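Local coordinates for protein DELTA1-pyrroline-2-carboxylate reductase (Thermococcus litoralis DSM 5473, PDB 6T3E) that reduces Delta1-pyrroline-2-carboxylate to L-proline with a nicotinamide dinucleotide cofactor, a reaction linked to L-hydroxyproline metabolism, at residues Met133-Ala138 with Arg164-Ala169; Val141-Leu146 with Cys171-Ile176; Pro229-Gly234 with Arg253-Glu258. All blocks are in the same frame, centred on the assembly; numbering follows the deposited sequence.

How the interactions relate
Interactions 1 and 2 join the same two helices, 128-146 and 161-173, with their centres about 11 Å apart. Interaction 1 is buried near the centre of the folded chain, where a glycine, an alanine and a sulfur-aromatic pair bring the helices together and another side of helix 128-146 meets cofactor and proline. Interaction 2 is only partly buried; there the helices are finishing, and a valine packed on a lysine stem and an arginine bonded to helix-end carbonyls replace the close backbone packing. Interaction 3 stands apart, its centre about 22 Å from that of interaction 1. It ties two loops chiefly by backbone hydrogen bonds and an aspartate, and it meets the same cofactor at the adenine end.

Interaction 1: Met133-Ala138 with Arg164-Ala169; sequences MRTGAA and RTQLWA. With NAI (1,4-dihydronicotinamide adenine dinucleotide), chain F; PRO (proline), chain E.
Met133 reaches across to Trp168, its chain folded at both chi2 and chi3 until SD lies 3.7 Å from Trp168 CZ3. The sulfur stands oblique to the indole, 57° off the normal of the six-membered ring, a Met-aromatic contact in which the flexible thioether fits itself to a rigid partner. The indole is brought there with CG anti to the backbone N (chi1 -179°). Met133 also crosses Thr165 at roughly a right angle, SD to CG2 4.2 Å. One turn further along the helix, Gly136, having no side chain, puts its CA 3.7 Å from Thr165 O, while the small methyl of Ala169 fits against the Gly136 carbonyl. The axes therefore come within 7.8 Å, crossing at -41°. Helix 161-173 follows strand 153-157 and a GxGxxA-like turn, consistent with the dinucleotide-binding helix of a Rossmann fold, and Gln162 N does bind the cofactor. Gln166 bends at chi2, laying NE2 3.6 Å from Thr135 CG2; that amide donates to Ser139 OG. Arg134 points away from helix 161-173, its NH2 giving an in-plane hydrogen bond to O of the bound proline (2.9 Å). Thr135 stands at the border between helix packing and nicotinamide: its OG1, hydrogen-bonded to Thr131 O, receives Arg134 NE (3.2 Å) and a weak bond from nicotinamide N7N. Salt bridges to Glu326 and Asp327 help set the guanidinium's rotation.

Interaction 2: Val141-Leu146 with Cys171-Ile176; sequences VATKYL and CEVRNI
Arg174 sends its guanidinium against the flank of the last turn of helix 128-146, where NH2 donates to Lys144 O over 2.9 Å with an N-H...O angle of 151°. The bond meets the edge of the guanidinium slightly tilted from its plane, and it approaches the carbonyl from above the carbonyl plane. Thr143 O lies over one face of the same group, near NH2, but the angle there is too poor for a hydrogen bond. The arginine's CG leaves anti to the carbonyl carbon (chi1 -67°) and the chain bends once, at chi2 (-70°), before running extended to NE. The fold also curls the group back on its own backbone, so that NH1 donates to Val173 O (3.2 Å). NH2 has a second acceptor in Ala147 O, and NE bonds weakly to Arg148 O. A long side chain with several N-H groups suits a helix end, where carbonyls have run out of amides within the helix to pair with.

Val173 supplies the apolar half. Its CG1 lies 3.4 Å from Lys144 CG, and CG2 is 3.7 Å from the same carbon; the branched head and the lysine stem cross at about a right angle. CG1 also meets Thr143 CG2 at 3.9 Å, the threonine methyl being turned anti to its backbone N while OG1, beside that N, is bonded to Ser139 O and Asn243 ND2. Lys144 thus uses its methylenes for packing and carries NZ off to a salt bridge with Glu47. That partner belongs to helix 39-54, which also touches Val141 and Glu172, while helix 298-303 covers Ala142, Tyr145 and Leu146. Thr143 and Leu146 rest on strand 241-244, part of the parallel, Rossmann-like sheet that underlies the end of helix 128-146.

Interaction 3: Pro229-Gly234 with Arg253-Glu258; sequences PVVKGG and RELDSE
Glu254 O accepts two backbone hydrogen bonds from the facing loop, 2.9 Å from Val230 N and 3.1 Å from Val231 N. The second donor lies nearly on the line of the carbonyl bond, whereas the first comes from above the carbonyl plane. Asp256 N returns a nearly straight bond to Val231 O (3.2 Å, 171°), completing a single beta bridge between Val231 and Leu255. Asp256 then adds its carboxylate: with CG set between its backbone N and carbonyl carbon (chi1 70°), OD2 receives Gly233 N on the syn side at 3.2 Å, and OD1 takes a weak bond from the same amide. As N-cap of helix 257-262 its side chain caps a backbone N of the first turn, and OD1 is also hydrogen-bonded to Thr259 OG1.

Outward from these bonds, Pro229 presses its ring on the Arg253 guanidinium, CG lying over one face and 3.5 Å from NE. The arginine runs extended, and its NH1 donates in plane to Ser257 OG (2.8 Å), which helps hold the flat group against the proline ring. Val231 CG2 and Leu255 CD2 lie side by side. Gly233, lacking a side chain, lets Glu258 CG pack 3.7 Å from its CA. Val230 touches the cofactor at its adenine end. The segments belong to the loops after strands 219-222 and 241-244, and such loops commonly border the dinucleotide in a Rossmann-like parallel sheet.

Interaction 1: Met133-Ala138 with Arg164-Ala169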
# COMPACT_ATOMS: atom_id res chain seq x y z
N MET B 133 0.10 18.33 8.29
CA MET B 133 -1.10 18.82 8.95
C MET B 133 -1.70 17.77 9.87
O MET B 133 -1.96 18.03 11.04
CB MET B 133 -2.13 19.30 7.91
CG MET B 133 -1.67 20.52 7.10
SD MET B 133 -1.64 22.08 8.03
CE MET B 133 -3.34 22.17 8.61
N ARG B 134 -1.87 16.54 9.36
CA ARG B 134 -2.49 15.49 10.17
C ARG B 134 -1.61 15.07 11.34
O ARG B 134 -2.13 14.65 12.38
CB ARG B 134 -2.82 14.28 9.29
CG ARG B 134 -1.59 13.53 8.79
CD ARG B 134 -1.54 12.13 9.31
NE ARG B 134 -0.20 11.76 9.76
CZ ARG B 134 0.36 10.59 9.52
NH1 ARG B 134 -0.28 9.67 8.81
NH2 ARG B 134 1.57 10.33 9.97
N THR B 135 -0.28 15.17 11.20
CA THR B 135 0.62 14.84 12.30
C THR B 135 0.53 15.87 13.41
O THR B 135 0.46 15.51 14.59
CB THR B 135 2.05 14.74 11.78
OG1 THR B 135 2.14 13.69 10.82
CG2 THR B 135 3.01 14.46 12.93
N GLY B 136 0.54 17.16 13.06
CA GLY B 136 0.37 18.19 14.07
C GLY B 136 -0.98 18.09 14.76
O GLY B 136 -1.08 18.23 15.98
N ALA B 137 -2.04 17.85 13.98
CA ALA B 137 -3.38 17.76 14.56
C ALA B 137 -3.51 16.56 15.48
O ALA B 137 -4.18 16.65 16.52
CB ALA B 137 -4.43 17.69 13.45
N ALA B 138 -2.89 15.44 15.12
CA ALA B 138 -2.93 14.27 16.00
C ALA B 138 -2.34 14.59 17.36
O ALA B 138 -2.91 14.24 18.40
CB ALA B 138 -2.20 13.09 15.35
N ARG B 164 6.84 22.77 12.76
CA ARG B 164 5.99 23.92 12.48
C ARG B 164 4.52 23.61 12.75
O ARG B 164 3.86 24.32 13.53
CB ARG B 164 6.19 24.37 11.04
CG ARG B 164 7.50 25.05 10.81
CD ARG B 164 7.84 25.02 9.34
NE ARG B 164 8.72 26.12 8.97
CZ ARG B 164 10.04 26.09 9.12
NH1 ARG B 164 10.62 25.00 9.65
NH2 ARG B 164 10.76 27.14 8.74
N THR B 165 4.00 22.54 12.15
CA THR B 165 2.62 22.15 12.43
C THR B 165 2.45 21.64 13.86
O THR B 165 1.35 21.71 14.42
CB THR B 165 2.17 21.08 11.44
OG1 THR B 165 3.16 20.05 11.39
CG2 THR B 165 1.98 21.69 10.05
N GLN B 166 3.51 21.10 14.45
CA GLN B 166 3.43 20.68 15.84
C GLN B 166 3.14 21.88 16.73
O GLN B 166 2.20 21.86 17.53
CB GLN B 166 4.71 19.99 16.27
CG GLN B 166 4.82 18.55 15.84
CD GLN B 166 3.83 17.66 16.54
OE1 GLN B 166 3.55 17.82 17.74
NE2 GLN B 166 3.30 16.68 15.80
N LEU B 167 3.93 22.95 16.58
CA LEU B 167 3.70 24.13 17.41
C LEU B 167 2.37 24.79 17.07
O LEU B 167 1.66 25.24 17.97
CB LEU B 167 4.85 25.13 17.26
CG LEU B 167 4.75 26.37 18.16
CD1 LEU B 167 4.82 26.00 19.63
CD2 LEU B 167 5.79 27.44 17.81
N TRP B 168 2.02 24.82 15.78
CA TRP B 168 0.75 25.41 15.36
C TRP B 168 -0.44 24.71 16.02
O TRP B 168 -1.32 25.36 16.58
CB TRP B 168 0.64 25.38 13.83
CG TRP B 168 -0.62 25.98 13.25
CD1 TRP B 168 -1.55 26.74 13.91
CD2 TRP B 168 -1.07 25.89 11.89
NE1 TRP B 168 -2.56 27.11 13.06
CE2 TRP B 168 -2.29 26.60 11.81
CE3 TRP B 168 -0.56 25.27 10.74
CZ2 TRP B 168 -3.01 26.72 10.62
CZ3 TRP B 168 -1.28 25.38 9.55
CH2 TRP B 168 -2.50 26.10 9.51
N ALA B 169 -0.45 23.38 16.00
CA ALA B 169 -1.56 22.66 16.62
C ALA B 169 -1.56 22.81 18.14
O ALA B 169 -2.63 22.75 18.76
CB ALA B 169 -1.52 21.19 16.22
PA NAI F . 13.07 17.40 8.75
O1A NAI F . 14.35 16.82 8.20
O2A NAI F . 12.51 18.42 7.78
O5B NAI F . 13.26 18.04 10.25
C5B NAI F . 14.02 17.24 11.14
C4B NAI F . 14.79 18.19 12.16
O4B NAI F . 15.34 17.49 13.10
C3B NAI F . 15.94 18.91 11.43
O3B NAI F . 15.75 20.25 11.53
C2B NAI F . 17.21 18.42 12.16
O2B NAI F . 18.29 19.47 12.12
C1B NAI F . 16.77 18.20 13.37
N9A NAI F . 17.63 17.32 14.11
C8A NAI F . 18.05 16.14 13.64
N7A NAI F . 18.81 15.59 14.57
C5A NAI F . 18.87 16.42 15.62
C6A NAI F . 19.53 16.31 16.83
N6A NAI F . 20.38 15.28 17.39
N1A NAI F . 19.43 17.29 17.73
C2A NAI F . 18.68 18.38 17.45
N3A NAI F . 18.03 18.48 16.26
C4A NAI F . 18.14 17.49 15.35
O3 NAI F . 12.03 16.11 8.91
PN NAI F . 10.49 16.25 9.54
O1N NAI F . 9.57 16.20 8.34
O2N NAI F . 10.34 17.51 10.35
O5D NAI F . 10.21 14.98 10.52
C5D NAI F . 10.61 15.09 11.83
C4D NAI F . 10.46 13.69 12.50
O4D NAI F . 9.19 13.35 12.61
C3D NAI F . 11.11 12.62 11.62
O3D NAI F . 11.77 11.72 12.43
C2D NAI F . 9.94 11.90 10.94
O2D NAI F . 10.39 10.49 10.55
C1D NAI F . 9.02 11.92 11.88
N1N NAI F . 7.67 11.85 11.29
C2N NAI F . 6.63 11.04 11.90
C3N NAI F . 5.14 11.34 11.58
C7N NAI F . 4.13 10.96 12.70
O7N NAI F . 4.56 10.54 13.71
N7N NAI F . 2.67 11.11 12.48
C4N NAI F . 4.77 12.45 10.63
C5N NAI F . 5.90 12.85 9.67
C6N NAI F . 7.36 12.58 10.08
N PRO E . 6.19 8.32 9.54
CA PRO E . 5.49 9.42 8.87
C PRO E . 4.02 9.13 8.55
O PRO E . 3.37 8.25 9.13
CB PRO E . 6.29 9.59 7.58
CG PRO E . 7.69 9.24 7.97
CD PRO E . 7.60 8.22 9.09
OXT PRO E . 3.45 9.79 7.68

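Interaction 2: Val141-Leu146 with Cys171-Ile176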
# COMPACT_ATOMS: atom_id res chain seq x y z
N VAL B 141 -4.91 16.97 19.33
CA VAL B 141 -5.98 16.37 20.13
C VAL B 141 -5.39 15.75 21.39
O VAL B 141 -5.98 15.86 22.47
CB VAL B 141 -6.81 15.35 19.31
CG1 VAL B 141 -7.31 15.99 18.02
CG2 VAL B 141 -6.04 14.09 19.01
N ALA B 142 -4.22 15.11 21.29
CA ALA B 142 -3.63 14.53 22.49
C ALA B 142 -3.24 15.61 23.48
O ALA B 142 -3.41 15.44 24.69
CB ALA B 142 -2.43 13.66 22.14
N THR B 143 -2.74 16.74 22.98
CA THR B 143 -2.38 17.85 23.86
C THR B 143 -3.59 18.36 24.65
O THR B 143 -3.46 18.73 25.82
CB THR B 143 -1.74 18.97 23.03
OG1 THR B 143 -0.56 18.48 22.39
CG2 THR B 143 -1.39 20.20 23.88
N LYS B 144 -4.77 18.36 24.03
CA LYS B 144 -5.98 18.82 24.72
C LYS B 144 -6.26 18.01 25.99
O LYS B 144 -6.72 18.56 27.00
CB LYS B 144 -7.18 18.74 23.79
CG LYS B 144 -7.71 20.09 23.35
CD LYS B 144 -9.07 19.95 22.69
CE LYS B 144 -9.00 19.04 21.47
NZ LYS B 144 -10.33 18.90 20.82
N TYR B 145 -6.05 16.70 25.93
CA TYR B 145 -6.36 15.83 27.05
C TYR B 145 -5.21 15.64 28.03
O TYR B 145 -5.46 15.29 29.19
CB TYR B 145 -6.79 14.45 26.55
CG TYR B 145 -8.05 14.46 25.74
CD1 TYR B 145 -9.26 14.10 26.32
CD2 TYR B 145 -8.05 14.82 24.40
CE1 TYR B 145 -10.42 14.11 25.60
CE2 TYR B 145 -9.20 14.84 23.66
CZ TYR B 145 -10.39 14.48 24.26
OH TYR B 145 -11.55 14.49 23.52
N LEU B 146 -3.96 15.86 27.59
CA LEU B 146 -2.79 15.49 28.38
C LEU B 146 -1.97 16.66 28.91
O LEU B 146 -1.18 16.46 29.83
CB LEU B 146 -1.85 14.59 27.56
CG LEU B 146 -2.36 13.24 27.09
CD1 LEU B 146 -1.32 12.52 26.27
CD2 LEU B 146 -2.79 12.41 28.28
N CYS B 171 -0.68 25.56 19.65
CA CYS B 171 -1.21 26.91 19.85
C CYS B 171 -2.73 26.96 19.67
O CYS B 171 -3.40 27.83 20.24
CB CYS B 171 -0.55 27.89 18.88
SG CYS B 171 1.24 28.12 19.03
N GLU B 172 -3.29 26.07 18.84
CA GLU B 172 -4.74 26.04 18.67
C GLU B 172 -5.44 25.47 19.89
O GLU B 172 -6.64 25.71 20.07
CB GLU B 172 -5.12 25.24 17.42
CG GLU B 172 -4.86 25.97 16.10
CD GLU B 172 -5.93 27.01 15.78
OE1 GLU B 172 -7.02 26.94 16.39
OE2 GLU B 172 -5.68 27.89 14.91
N VAL B 173 -4.71 24.77 20.74
CA VAL B 173 -5.29 24.03 21.85
C VAL B 173 -4.95 24.64 23.21
O VAL B 173 -5.69 24.41 24.18
CB VAL B 173 -4.84 22.55 21.77
CG1 VAL B 173 -4.81 21.86 23.11
CG2 VAL B 173 -5.72 21.79 20.77
N ARG B 174 -3.89 25.44 23.31
CA ARG B 174 -3.46 26.05 24.57
C ARG B 174 -3.16 27.53 24.35
O ARG B 174 -3.04 28.00 23.22
CB ARG B 174 -2.24 25.32 25.13
CG ARG B 174 -2.54 23.90 25.59
CD ARG B 174 -3.39 23.89 26.84
NE ARG B 174 -3.60 22.55 27.37
CZ ARG B 174 -4.74 21.86 27.26
NH1 ARG B 174 -5.77 22.39 26.62
NH2 ARG B 174 -4.84 20.64 27.77
N ASN B 175 -3.12 28.29 25.45
CA ASN B 175 -2.82 29.72 25.38
C ASN B 175 -1.31 29.93 25.50
O ASN B 175 -0.80 30.56 26.43
CB ASN B 175 -3.58 30.49 26.46
CG ASN B 175 -5.04 30.78 26.07
OD1 ASN B 175 -5.32 31.30 24.99
ND2 ASN B 175 -5.97 30.44 26.96
N ILE B 176 -0.59 29.41 24.49
CA ILE B 176 0.86 29.48 24.48
C ILE B 176 1.30 30.93 24.34
O ILE B 176 0.75 31.70 23.54
CB ILE B 176 1.41 28.61 23.34
CG1 ILE B 176 0.81 27.20 23.43
CG2 ILE B 176 2.92 28.50 23.41
CD1 ILE B 176 1.33 26.39 24.59

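Interaction 3: Pro229-Gly234 with Arg253-Glu258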
# COMPACT_ATOMS: atom_id res chain seq x y z
N PRO B 229 19.19 9.29 21.56
CA PRO B 229 18.41 10.22 22.39
C PRO B 229 18.98 11.63 22.40
O PRO B 229 20.19 11.84 22.52
CB PRO B 229 18.47 9.58 23.78
CG PRO B 229 18.59 8.13 23.49
CD PRO B 229 19.44 8.02 22.26
N VAL B 230 18.07 12.60 22.28
CA VAL B 230 18.39 14.01 22.43
C VAL B 230 17.80 14.57 23.72
O VAL B 230 18.34 15.55 24.25
CB VAL B 230 17.90 14.83 21.22
CG1 VAL B 230 18.55 16.20 21.19
CG2 VAL B 230 18.14 14.09 19.92
N VAL B 231 16.74 13.97 24.24
CA VAL B 231 16.07 14.44 25.44
C VAL B 231 16.43 13.52 26.59
O VAL B 231 16.11 12.32 26.55
CB VAL B 231 14.54 14.50 25.26
CG1 VAL B 231 13.89 15.09 26.49
CG2 VAL B 231 14.20 15.32 24.02
N LYS B 232 17.06 14.08 27.62
CA LYS B 232 17.38 13.34 28.84
C LYS B 232 16.29 13.55 29.88
O LYS B 232 15.88 14.68 30.16
CB LYS B 232 18.73 13.79 29.40
CG LYS B 232 19.93 13.46 28.52
CD LYS B 232 21.25 13.56 29.30
CE LYS B 232 22.43 12.99 28.50
NZ LYS B 232 22.82 13.84 27.33
N GLY B 233 15.86 12.45 30.50
CA GLY B 233 14.78 12.54 31.47
C GLY B 233 15.13 13.38 32.67
O GLY B 233 14.26 14.04 33.24
N GLY B 234 16.42 13.44 33.03
CA GLY B 234 16.86 14.23 34.17
C GLY B 234 16.51 15.70 34.08
O GLY B 234 16.51 16.40 35.10
N ARG B 253 15.80 6.29 18.28
CA ARG B 253 14.99 6.97 19.27
C ARG B 253 15.59 8.34 19.54
O ARG B 253 16.78 8.55 19.34
CB ARG B 253 14.87 6.17 20.56
CG ARG B 253 16.18 5.87 21.21
CD ARG B 253 15.96 5.32 22.58
NE ARG B 253 17.21 4.93 23.20
CZ ARG B 253 17.31 4.47 24.44
NH1 ARG B 253 16.22 4.36 25.19
NH2 ARG B 253 18.50 4.14 24.93
N GLU B 254 14.73 9.26 19.99
CA GLU B 254 15.11 10.61 20.38
C GLU B 254 14.89 10.88 21.87
O GLU B 254 15.27 11.94 22.36
CB GLU B 254 14.35 11.66 19.54
CG GLU B 254 12.80 11.67 19.72
CD GLU B 254 12.01 12.36 18.56
OE1 GLU B 254 12.54 13.26 17.87
OE2 GLU B 254 10.83 11.99 18.34
N LEU B 255 14.30 9.93 22.59
CA LEU B 255 14.08 10.05 24.03
C LEU B 255 14.86 8.95 24.73
O LEU B 255 14.78 7.78 24.33
CB LEU B 255 12.60 9.93 24.37
CG LEU B 255 11.66 10.49 23.31
CD1 LEU B 255 10.21 10.10 23.61
CD2 LEU B 255 11.82 11.99 23.27
N ASP B 256 15.59 9.30 25.78
CA ASP B 256 16.28 8.26 26.53
C ASP B 256 15.27 7.42 27.33
O ASP B 256 14.08 7.74 27.43
CB ASP B 256 17.35 8.87 27.44
CG ASP B 256 16.78 9.66 28.60
OD1 ASP B 256 15.60 10.07 28.54
OD2 ASP B 256 17.53 9.90 29.58
N SER B 257 15.76 6.30 27.85
CA SER B 257 14.88 5.39 28.57
C SER B 257 14.25 6.05 29.79
O SER B 257 13.12 5.73 30.15
CB SER B 257 15.65 4.13 28.96
OG SER B 257 16.22 3.52 27.82
N GLU B 258 14.96 7.00 30.40
CA GLU B 258 14.42 7.67 31.58
C GLU B 258 13.17 8.48 31.24
O GLU B 258 12.22 8.52 32.03
CB GLU B 258 15.49 8.57 32.20
CG GLU B 258 15.01 9.41 33.38
CD GLU B 258 14.56 8.56 34.55
OE1 GLU B 258 14.92 7.36 34.59
OE2 GLU B 258 13.85 9.08 35.44